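Local coordinates for protein salicylate 5-hydroxylase, large oxygenase component (Ralstonia sp., PDB 7C8Z) that hydroxylates salicylate at ring position 5 to give gentisate, as the oxygenase component of a multicomponent system using NADH, O2, a Rieske [2Fe-2S] cluster and a mononuclear iron, at residues I238-P241 against Y242-G245; K266-A269 against K270-A274; G431-D434 against Y435-K438. One frame throughout, in Å; residues are numbered along the deposited sequence.

Contact 1: residues I238-P241 against Y242-G245. With FE (Fe (III) ion), chain J.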
ATOM      1  N   ILE A 238     -15.582  22.999   9.867  1.00 34.83           N
ATOM      2  CA  ILE A 238     -15.389  24.426  10.074  1.00 43.17           C
ATOM      3  C   ILE A 238     -16.693  25.193   9.921  1.00 49.30           C
ATOM      4  O   ILE A 238     -16.718  26.420  10.084  1.00 46.31           O
ATOM      5  CB  ILE A 238     -14.284  24.963   9.142  1.00 42.37           C
ATOM      6  CG1 ILE A 238     -13.108  23.993   9.146  1.00 44.50           C
ATOM      7  CG2 ILE A 238     -13.767  26.319   9.607  1.00 32.24           C
ATOM      8  CD1 ILE A 238     -12.458  23.853  10.512  1.00 34.62           C
ATOM      9  N   LYS A 239     -17.790  24.490   9.639  1.00 51.99           N
ATOM     10  CA  LYS A 239     -19.135  25.008   9.821  1.00 57.14           C
ATOM     11  C   LYS A 239     -19.783  24.464  11.094  1.00 60.14           C
ATOM     12  O   LYS A 239     -20.996  24.603  11.275  1.00 54.47           O
ATOM     13  CB  LYS A 239     -19.991  24.678   8.593  1.00 42.48           C
ATOM     14  CG  LYS A 239     -19.478  25.295   7.297  1.00 41.29           C
ATOM     15  CD  LYS A 239     -20.166  24.703   6.073  1.00 36.34           C
ATOM     16  CE  LYS A 239     -19.624  25.298   4.777  1.00 39.73           C
ATOM     17  NZ  LYS A 239     -19.616  26.794   4.763  1.00 42.31           N
ATOM     18  N   ASP A 240     -18.990  23.860  11.982  1.00 60.51           N
ATOM     19  CA  ASP A 240     -19.467  23.265  13.228  1.00 50.56           C
ATOM     20  C   ASP A 240     -19.023  24.149  14.387  1.00 51.02           C
ATOM     21  O   ASP A 240     -17.856  24.089  14.801  1.00 59.50           O
ATOM     22  CB  ASP A 240     -18.902  21.850  13.382  1.00 50.02           C
ATOM     23  CG  ASP A 240     -19.559  21.062  14.500  1.00 55.72           C
ATOM     24  OD1 ASP A 240     -20.165  21.670  15.407  1.00 57.08           O
ATOM     25  OD2 ASP A 240     -19.454  19.817  14.474  1.00 58.25           O
ATOM     26  N   PRO A 241     -19.908  24.952  14.962  1.00 64.31           N
ATOM     27  CA  PRO A 241     -19.466  25.974  15.921  1.00 64.63           C
ATOM     28  C   PRO A 241     -19.384  25.508  17.368  1.00 59.53           C
ATOM     29  O   PRO A 241     -18.687  26.136  18.170  1.00 71.09           O
ATOM     30  CB  PRO A 241     -20.518  27.082  15.761  1.00 73.98           C
ATOM     31  CG  PRO A 241     -21.659  26.475  14.955  1.00 80.44           C
ATOM     32  CD  PRO A 241     -21.354  25.026  14.711  1.00 80.52           C
ATOM     33  N   TYR A 242     -20.094  24.445  17.736  1.00 51.39           N
ATOM     34  CA  TYR A 242     -20.165  24.050  19.136  1.00 58.80           C
ATOM     35  C   TYR A 242     -19.373  22.791  19.459  1.00 67.23           C
ATOM     36  O   TYR A 242     -19.327  22.388  20.625  1.00 79.02           O
ATOM     37  CB  TYR A 242     -21.629  23.889  19.562  1.00 74.18           C
ATOM     38  CG  TYR A 242     -22.270  22.550  19.276  1.00 74.51           C
ATOM     39  CD1 TYR A 242     -22.445  22.096  17.975  1.00 66.72           C
ATOM     40  CD2 TYR A 242     -22.744  21.758  20.316  1.00 78.11           C
ATOM     41  CE1 TYR A 242     -23.058  20.877  17.722  1.00 67.56           C
ATOM     42  CE2 TYR A 242     -23.353  20.545  20.077  1.00 66.37           C
ATOM     43  CZ  TYR A 242     -23.508  20.106  18.782  1.00 63.32           C
ATOM     44  OH  TYR A 242     -24.120  18.892  18.562  1.00 64.65           O
ATOM     45  N   HIS A 243     -18.763  22.157  18.469  1.00 73.30           N
ATOM     46  CA  HIS A 243     -17.811  21.081  18.726  1.00 69.35           C
ATOM     47  C   HIS A 243     -16.496  21.541  19.364  1.00 62.22           C
ATOM     48  O   HIS A 243     -15.973  20.819  20.223  1.00 62.22           O
ATOM     49  CB  HIS A 243     -17.529  20.311  17.427  1.00 64.41           C
ATOM     50  CG  HIS A 243     -16.320  20.783  16.680  1.00 57.15           C
ATOM     51  ND1 HIS A 243     -16.401  21.629  15.595  1.00 56.38           N
ATOM     52  CD2 HIS A 243     -15.002  20.522  16.854  1.00 61.89           C
ATOM     53  CE1 HIS A 243     -15.187  21.875  15.138  1.00 58.92           C
ATOM     54  NE2 HIS A 243     -14.320  21.217  15.885  1.00 54.72           N
ATOM     55  N   PRO A 244     -15.927  22.713  19.012  1.00 69.62           N
ATOM     56  CA  PRO A 244     -14.593  23.046  19.558  1.00 67.96           C
ATOM     57  C   PRO A 244     -14.523  23.072  21.074  1.00 66.40           C
ATOM     58  O   PRO A 244     -13.524  22.623  21.648  1.00 65.84           O
ATOM     59  CB  PRO A 244     -14.306  24.430  18.956  1.00 71.82           C
ATOM     60  CG  PRO A 244     -15.122  24.481  17.724  1.00 70.57           C
ATOM     61  CD  PRO A 244     -16.383  23.767  18.083  1.00 73.34           C
ATOM     62  N   GLY A 245     -15.554  23.577  21.744  1.00 65.89           N
ATOM     63  CA  GLY A 245     -15.542  23.578  23.195  1.00 73.58           C
ATOM     64  C   GLY A 245     -15.770  22.219  23.821  1.00 80.03           C
ATOM     65  O   GLY A 245     -15.672  22.097  25.048  1.00 75.28           O
TER
HETATM   66 FE    FE J 502     -12.110  21.519  15.359  1.00 59.32          FE
HETATM   67  O   HOH W   1     -11.277  23.505  16.022  1.00 33.03           O
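From Asp240 to His243 the backbone runs as an irregular turn out of helix 232-238, Lys239 being the first residue to leave helical geometry, and it brings the ND1 edge of the His243 ring back to the Asp240 carbonyl. His243 ND1 donates to Asp240 O at 3.0 Å; the bond is bent, 131° at the hydrogen, with the donor lying above the carbonyl plane. This bond helps fix the ring's rotation while the other ring nitrogen, His243 NE2, binds the iron at 2.3 Å. The iron also carries a water at 2.2 Å, and His248 and Asp389 join His243 in the two-histidine, one-carboxylate site of ring-hydroxylating oxygenases. With chi1 at -169°, the Asp240 carboxylate swings beside His243, its plane 64° from the imidazole, and Asp240 OD1 takes a weak bond from His243 N at 3.4 Å. Asp240 OD1 also lies 3.5 Å from Tyr242 CD1, oblique to the ring. Asp240 OD2 instead meets Arg113 and the cluster ligand His133 of the second subunit, consistent with the aspartate that bridges Rieske cluster and iron between subunits in this family. Pro244 CD rests over one face of the His243 ring. Ile238 packs on strand 321-326, Pro241 on strand 274-278, and Lys239 on helix 427-440.

Contact 2: residues K266-A269 against K270-A274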
ATOM      1  N   LYS A 266     -22.186  33.811  10.368  1.00 64.20           N
ATOM      2  CA  LYS A 266     -22.876  34.359   9.210  1.00 57.14           C
ATOM      3  C   LYS A 266     -22.637  33.501   7.974  1.00 54.35           C
ATOM      4  O   LYS A 266     -21.679  32.728   7.901  1.00 72.81           O
ATOM      5  CB  LYS A 266     -22.421  35.797   8.939  1.00 51.43           C
ATOM      6  CG  LYS A 266     -22.736  36.762  10.071  1.00 59.05           C
ATOM      7  CD  LYS A 266     -21.602  37.748  10.267  1.00 60.24           C
ATOM      8  CE  LYS A 266     -22.022  38.930  11.114  1.00 53.51           C
ATOM      9  NZ  LYS A 266     -21.605  40.200  10.463  1.00 55.75           N
ATOM     10  N   MET A 267     -23.534  33.648   7.000  1.00 45.99           N
ATOM     11  CA  MET A 267     -23.505  32.886   5.759  1.00 50.10           C
ATOM     12  C   MET A 267     -23.752  33.833   4.594  1.00 54.64           C
ATOM     13  O   MET A 267     -24.215  34.962   4.773  1.00 74.11           O
ATOM     14  CB  MET A 267     -24.569  31.780   5.734  1.00 49.39           C
ATOM     15  CG  MET A 267     -24.129  30.457   6.302  1.00 48.80           C
ATOM     16  SD  MET A 267     -25.485  29.262   6.397  1.00 47.81           S
ATOM     17  CE  MET A 267     -26.547  30.045   7.606  1.00 37.75           C
ATOM     18  N   ASP A 268     -23.440  33.364   3.390  1.00 45.61           N
ATOM     19  CA  ASP A 268     -23.775  34.117   2.195  1.00 51.05           C
ATOM     20  C   ASP A 268     -25.195  33.760   1.758  1.00 50.13           C
ATOM     21  O   ASP A 268     -25.886  32.965   2.397  1.00 55.39           O
ATOM     22  CB  ASP A 268     -22.741  33.879   1.092  1.00 56.08           C
ATOM     23  CG  ASP A 268     -22.916  32.545   0.386  1.00 63.74           C
ATOM     24  OD1 ASP A 268     -23.188  31.534   1.066  1.00 66.28           O
ATOM     25  OD2 ASP A 268     -22.756  32.506  -0.855  1.00 66.48           O
ATOM     26  N   ALA A 269     -25.626  34.342   0.637  1.00 59.06           N
ATOM     27  CA  ALA A 269     -27.020  34.213   0.223  1.00 60.80           C
ATOM     28  C   ALA A 269     -27.398  32.759  -0.019  1.00 52.18           C
ATOM     29  O   ALA A 269     -28.505  32.333   0.326  1.00 56.82           O
ATOM     30  CB  ALA A 269     -27.276  35.053  -1.028  1.00 64.57           C
ATOM     31  N   LYS A 270     -26.493  31.978  -0.597  1.00 51.92           N
ATOM     32  CA  LYS A 270     -26.800  30.614  -0.997  1.00 62.07           C
ATOM     33  C   LYS A 270     -26.417  29.578   0.058  1.00 63.99           C
ATOM     34  O   LYS A 270     -26.491  28.377  -0.221  1.00 59.89           O
ATOM     35  CB  LYS A 270     -26.092  30.289  -2.318  1.00 59.19           C
ATOM     36  CG  LYS A 270     -26.514  31.175  -3.483  1.00 60.39           C
ATOM     37  CD  LYS A 270     -26.502  30.401  -4.793  1.00 74.09           C
ATOM     38  CE  LYS A 270     -27.838  29.710  -5.047  1.00 76.70           C
ATOM     39  NZ  LYS A 270     -27.775  28.774  -6.208  1.00 73.45           N
ATOM     40  N   PHE A 271     -26.011  30.014   1.254  1.00 56.59           N
ATOM     41  CA  PHE A 271     -25.696  29.160   2.398  1.00 50.82           C
ATOM     42  C   PHE A 271     -24.460  28.298   2.171  1.00 57.60           C
ATOM     43  O   PHE A 271     -24.233  27.340   2.925  1.00 55.29           O
ATOM     44  CB  PHE A 271     -26.864  28.243   2.783  1.00 46.59           C
ATOM     45  CG  PHE A 271     -28.164  28.960   2.977  1.00 53.41           C
ATOM     46  CD1 PHE A 271     -28.217  30.157   3.670  1.00 59.20           C
ATOM     47  CD2 PHE A 271     -29.341  28.426   2.477  1.00 60.39           C
ATOM     48  CE1 PHE A 271     -29.421  30.815   3.853  1.00 57.20           C
ATOM     49  CE2 PHE A 271     -30.546  29.079   2.655  1.00 65.48           C
ATOM     50  CZ  PHE A 271     -30.585  30.275   3.346  1.00 56.06           C
ATOM     51  N   ARG A 272     -23.654  28.600   1.154  1.00 43.03           N
ATOM     52  CA  ARG A 272     -22.491  27.779   0.848  1.00 41.07           C
ATOM     53  C   ARG A 272     -21.247  28.233   1.607  1.00 39.14           C
ATOM     54  O   ARG A 272     -20.518  27.404   2.162  1.00 32.24           O
ATOM     55  CB  ARG A 272     -22.232  27.787  -0.664  1.00 58.42           C
ATOM     56  CG  ARG A 272     -22.208  29.178  -1.265  1.00 63.65           C
ATOM     57  CD  ARG A 272     -22.302  29.150  -2.774  1.00 58.75           C
ATOM     58  NE  ARG A 272     -22.059  30.476  -3.332  1.00 47.77           N
ATOM     59  CZ  ARG A 272     -22.167  30.771  -4.620  1.00 53.20           C
ATOM     60  NH1 ARG A 272     -22.519  29.828  -5.485  1.00 70.00           N
ATOM     61  NH2 ARG A 272     -21.924  32.004  -5.042  1.00 51.35           N
ATOM     62  N   HIS A 273     -20.979  29.534   1.625  1.00 33.56           N
ATOM     63  CA  HIS A 273     -19.837  30.065   2.352  1.00 48.13           C
ATOM     64  C   HIS A 273     -20.274  30.486   3.745  1.00 44.74           C
ATOM     65  O   HIS A 273     -21.436  30.830   3.970  1.00 43.62           O
ATOM     66  CB  HIS A 273     -19.218  31.254   1.613  1.00 44.29           C
ATOM     67  CG  HIS A 273     -19.141  31.079   0.129  1.00 57.69           C
ATOM     68  ND1 HIS A 273     -18.928  29.856  -0.470  1.00 55.02           N
ATOM     69  CD2 HIS A 273     -19.249  31.978  -0.878  1.00 64.71           C
ATOM     70  CE1 HIS A 273     -18.905  30.010  -1.782  1.00 63.94           C
ATOM     71  NE2 HIS A 273     -19.099  31.288  -2.056  1.00 63.13           N
ATOM     72  N   ALA A 274     -19.329  30.477   4.684  1.00 47.10           N
ATOM     73  CA  ALA A 274     -19.703  30.812   6.053  1.00 49.50           C
ATOM     74  C   ALA A 274     -18.534  31.459   6.776  1.00 47.10           C
ATOM     75  O   ALA A 274     -17.377  31.341   6.369  1.00 51.42           O
ATOM     76  CB  ALA A 274     -20.185  29.579   6.826  1.00 33.99           C
TER
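Met267 and Ala274 face each other as an antiparallel, non-hydrogen-bonded pair of a beta hairpin, and Asp268 to Phe271 form the type I turn within its loop. Among backbone bonds, Phe271 N reaches Asp268 O at 3.2 Å to close the turn, and Asp268 N reaches His273 O at 3.3 Å. The side-chain hydrogen bonds converge on Asp268, whose chi1 of 77° sets the carboxylate between its own N and carbonyl carbon and turns it into the loop. Asp268 OD1 accepts His273 N at 3.0 Å, from above the carboxylate plane, and more weakly Arg272 N. In the salt bridge, Asp268 OD2 offers its syn lone pair to Arg272 NE at 3.3 Å; the two group planes are 15° apart, but the oxygen is tilted from the guanidinium plane. The outer nitrogens of Arg272 turn to Tyr435 and Phe199 O. Apolar contact lies across the hairpin: Met267 SD meets Phe271 CD1 at 4.0 Å in an oblique Met-aromatic contact, and Met267 CG meets Ala274 CB at 4.1 Å. One buried carboxylate thus gathers one firm and one weak amide bond and Arg272 NE, which ties the loop's shape to this side chain; the arginine would be expected to favour its ionised form.

Contact 3: residues G431-D434 against Y435-K438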
ATOM      1  N   GLY A 431     -27.444  24.691   6.094  1.00 36.48           N
ATOM      2  CA  GLY A 431     -27.399  25.507   4.895  1.00 44.34           C
ATOM      3  C   GLY A 431     -26.500  24.916   3.828  1.00 47.96           C
ATOM      4  O   GLY A 431     -26.831  24.942   2.635  1.00 65.09           O
ATOM      5  N   MET A 432     -25.344  24.395   4.240  1.00 40.80           N
ATOM      6  CA  MET A 432     -24.458  23.705   3.314  1.00 41.09           C
ATOM      7  C   MET A 432     -25.210  22.623   2.561  1.00 42.45           C
ATOM      8  O   MET A 432     -25.135  22.534   1.334  1.00 45.89           O
ATOM      9  CB  MET A 432     -23.270  23.110   4.076  1.00 36.39           C
ATOM     10  CG  MET A 432     -22.356  22.228   3.244  1.00 35.64           C
ATOM     11  SD  MET A 432     -20.876  21.719   4.146  1.00 42.78           S
ATOM     12  CE  MET A 432     -20.580  20.109   3.432  1.00 45.27           C
ATOM     13  N   TYR A 433     -25.980  21.811   3.277  1.00 52.24           N
ATOM     14  CA  TYR A 433     -26.643  20.703   2.605  1.00 54.84           C
ATOM     15  C   TYR A 433     -27.930  21.114   1.900  1.00 52.04           C
ATOM     16  O   TYR A 433     -28.342  20.430   0.962  1.00 57.90           O
ATOM     17  CB  TYR A 433     -26.864  19.561   3.589  1.00 42.24           C
ATOM     18  CG  TYR A 433     -25.581  18.790   3.748  1.00 41.67           C
ATOM     19  CD1 TYR A 433     -25.175  17.879   2.777  1.00 52.25           C
ATOM     20  CD2 TYR A 433     -24.741  19.013   4.830  1.00 42.05           C
ATOM     21  CE1 TYR A 433     -23.988  17.185   2.897  1.00 48.01           C
ATOM     22  CE2 TYR A 433     -23.550  18.322   4.962  1.00 43.07           C
ATOM     23  CZ  TYR A 433     -23.179  17.411   3.992  1.00 51.03           C
ATOM     24  OH  TYR A 433     -21.994  16.724   4.113  1.00 57.52           O
ATOM     25  N   ASP A 434     -28.551  22.228   2.289  1.00 49.46           N
ATOM     26  CA  ASP A 434     -29.563  22.837   1.430  1.00 58.09           C
ATOM     27  C   ASP A 434     -28.970  23.164   0.060  1.00 63.87           C
ATOM     28  O   ASP A 434     -29.503  22.757  -0.987  1.00 60.45           O
ATOM     29  CB  ASP A 434     -30.128  24.090   2.107  1.00 64.60           C
ATOM     30  CG  ASP A 434     -31.114  24.845   1.231  1.00 68.45           C
ATOM     31  OD1 ASP A 434     -32.285  24.419   1.143  1.00 64.58           O
ATOM     32  OD2 ASP A 434     -30.721  25.874   0.640  1.00 70.53           O
ATOM     33  N   TYR A 435     -27.844  23.885   0.058  1.00 62.67           N
ATOM     34  CA  TYR A 435     -27.155  24.196  -1.191  1.00 53.90           C
ATOM     35  C   TYR A 435     -26.747  22.926  -1.929  1.00 56.41           C
ATOM     36  O   TYR A 435     -26.825  22.858  -3.162  1.00 58.04           O
ATOM     37  CB  TYR A 435     -25.931  25.065  -0.901  1.00 45.67           C
ATOM     38  CG  TYR A 435     -25.173  25.509  -2.130  1.00 49.23           C
ATOM     39  CD1 TYR A 435     -25.607  26.590  -2.879  1.00 43.88           C
ATOM     40  CD2 TYR A 435     -24.017  24.850  -2.539  1.00 55.91           C
ATOM     41  CE1 TYR A 435     -24.921  27.003  -4.001  1.00 48.69           C
ATOM     42  CE2 TYR A 435     -23.323  25.260  -3.665  1.00 43.33           C
ATOM     43  CZ  TYR A 435     -23.783  26.338  -4.389  1.00 40.85           C
ATOM     44  OH  TYR A 435     -23.114  26.766  -5.512  1.00 47.57           O
ATOM     45  N   TRP A 436     -26.302  21.913  -1.184  1.00 56.82           N
ATOM     46  CA  TRP A 436     -25.871  20.655  -1.783  1.00 58.49           C
ATOM     47  C   TRP A 436     -27.019  19.972  -2.515  1.00 54.87           C
ATOM     48  O   TRP A 436     -26.880  19.576  -3.679  1.00 49.90           O
ATOM     49  CB  TRP A 436     -25.305  19.742  -0.695  1.00 50.00           C
ATOM     50  CG  TRP A 436     -24.654  18.490  -1.196  1.00 41.18           C
ATOM     51  CD1 TRP A 436     -23.339  18.320  -1.505  1.00 36.29           C
ATOM     52  CD2 TRP A 436     -25.287  17.225  -1.420  1.00 51.59           C
ATOM     53  NE1 TRP A 436     -23.112  17.028  -1.915  1.00 38.08           N
ATOM     54  CE2 TRP A 436     -24.292  16.336  -1.875  1.00 45.84           C
ATOM     55  CE3 TRP A 436     -26.600  16.760  -1.290  1.00 45.37           C
ATOM     56  CZ2 TRP A 436     -24.567  15.008  -2.198  1.00 47.13           C
ATOM     57  CZ3 TRP A 436     -26.870  15.441  -1.613  1.00 52.78           C
ATOM     58  CH2 TRP A 436     -25.860  14.581  -2.059  1.00 47.04           C
ATOM     59  N   ARG A 437     -28.167  19.833  -1.845  1.00 48.64           N
ATOM     60  CA  ARG A 437     -29.329  19.230  -2.485  1.00 52.44           C
ATOM     61  C   ARG A 437     -29.726  20.004  -3.728  1.00 55.77           C
ATOM     62  O   ARG A 437     -30.029  19.406  -4.769  1.00 52.97           O
ATOM     63  CB  ARG A 437     -30.509  19.178  -1.512  1.00 46.80           C
ATOM     64  CG  ARG A 437     -30.280  18.361  -0.259  1.00 52.93           C
ATOM     65  CD  ARG A 437     -31.599  18.034   0.414  1.00 57.76           C
ATOM     66  NE  ARG A 437     -32.449  17.212  -0.443  1.00 64.11           N
ATOM     67  CZ  ARG A 437     -33.723  16.936  -0.190  1.00 52.53           C
ATOM     68  NH1 ARG A 437     -34.305  17.414   0.900  1.00 50.13           N
ATOM     69  NH2 ARG A 437     -34.416  16.176  -1.027  1.00 52.38           N
ATOM     70  N   LYS A 438     -29.696  21.338  -3.652  1.00 55.45           N
ATOM     71  CA  LYS A 438     -30.100  22.141  -4.803  1.00 56.89           C
ATOM     72  C   LYS A 438     -29.160  21.939  -5.988  1.00 58.58           C
ATOM     73  O   LYS A 438     -29.609  21.718  -7.120  1.00 57.95           O
ATOM     74  CB  LYS A 438     -30.180  23.612  -4.400  1.00 50.01           C
ATOM     75  CG  LYS A 438     -31.363  23.889  -3.499  1.00 49.09           C
ATOM     76  CD  LYS A 438     -31.368  25.303  -2.961  1.00 60.65           C
ATOM     77  CE  LYS A 438     -32.556  25.504  -2.032  1.00 56.57           C
ATOM     78  NZ  LYS A 438     -32.521  26.828  -1.364  1.00 66.26           N
TER
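Tyr435 N binds Gly431 O at 3.0 Å, and its ring, set with CG anti to the backbone nitrogen (chi1 -177°), carries the hydroxyl to His67. Trp436 N bonds to Met432 O at 2.8 Å. Trp436 CB lies 3.9 Å from Tyr433 CD1, and the tyrosine's CE1 side leans over one face of the indole; the Tyr433 ring and the five-membered ring of Trp436 have planes 55° apart, an oblique aromatic pair with centroids 5.5 Å from one another. Their polar ends diverge, Trp436 NE1 to Glu58 on helix 52-63 and Tyr433 OH to Glu236 on helix 232-238. These i to i+4 backbone bonds are those of a regular alpha helix, here 427-440 near the C terminus of the chain. Arg437 N continues them to Tyr433 O at 2.9 Å. The Arg437 side chain bends at chi3 and leads away from the preceding turn, its NE bonding Glu442 O and its guanidinium making a cation-pi contact with Trp36. Lys438 N meets Asp434 O at 3.0 Å, while the Lys438 chain, extended beyond CG, runs back along the helix toward Asp434 until Lys438 NZ reaches the syn lone pair of Asp434 OD2 at 2.9 Å, an i to i+4 salt bridge.

How the contacts relate
The three contacts follow one another in series along the catalytic domain, without nesting or crossing. Contact 1 turns the chain between helices 232-238 and 244-247 at the iron; contact 2 closes the hairpin loop between strand 263-267, outermost within this chain of the sheet that also holds 321-326, and its neighbour 274-278; contact 3 is one stretch of helix 427-440 near the C terminus. Lys239 joins the first to the others: Lys239 NZ probably hydrogen-bonds Arg272 O at 2.8 Å, and its chain packs on Met432. Contacts 2 and 3, with centres about 10 Å apart, meet through Phe271 against Gly431 and Asp434. The late helix thus packs against both the hairpin loop and the turn leading to the iron.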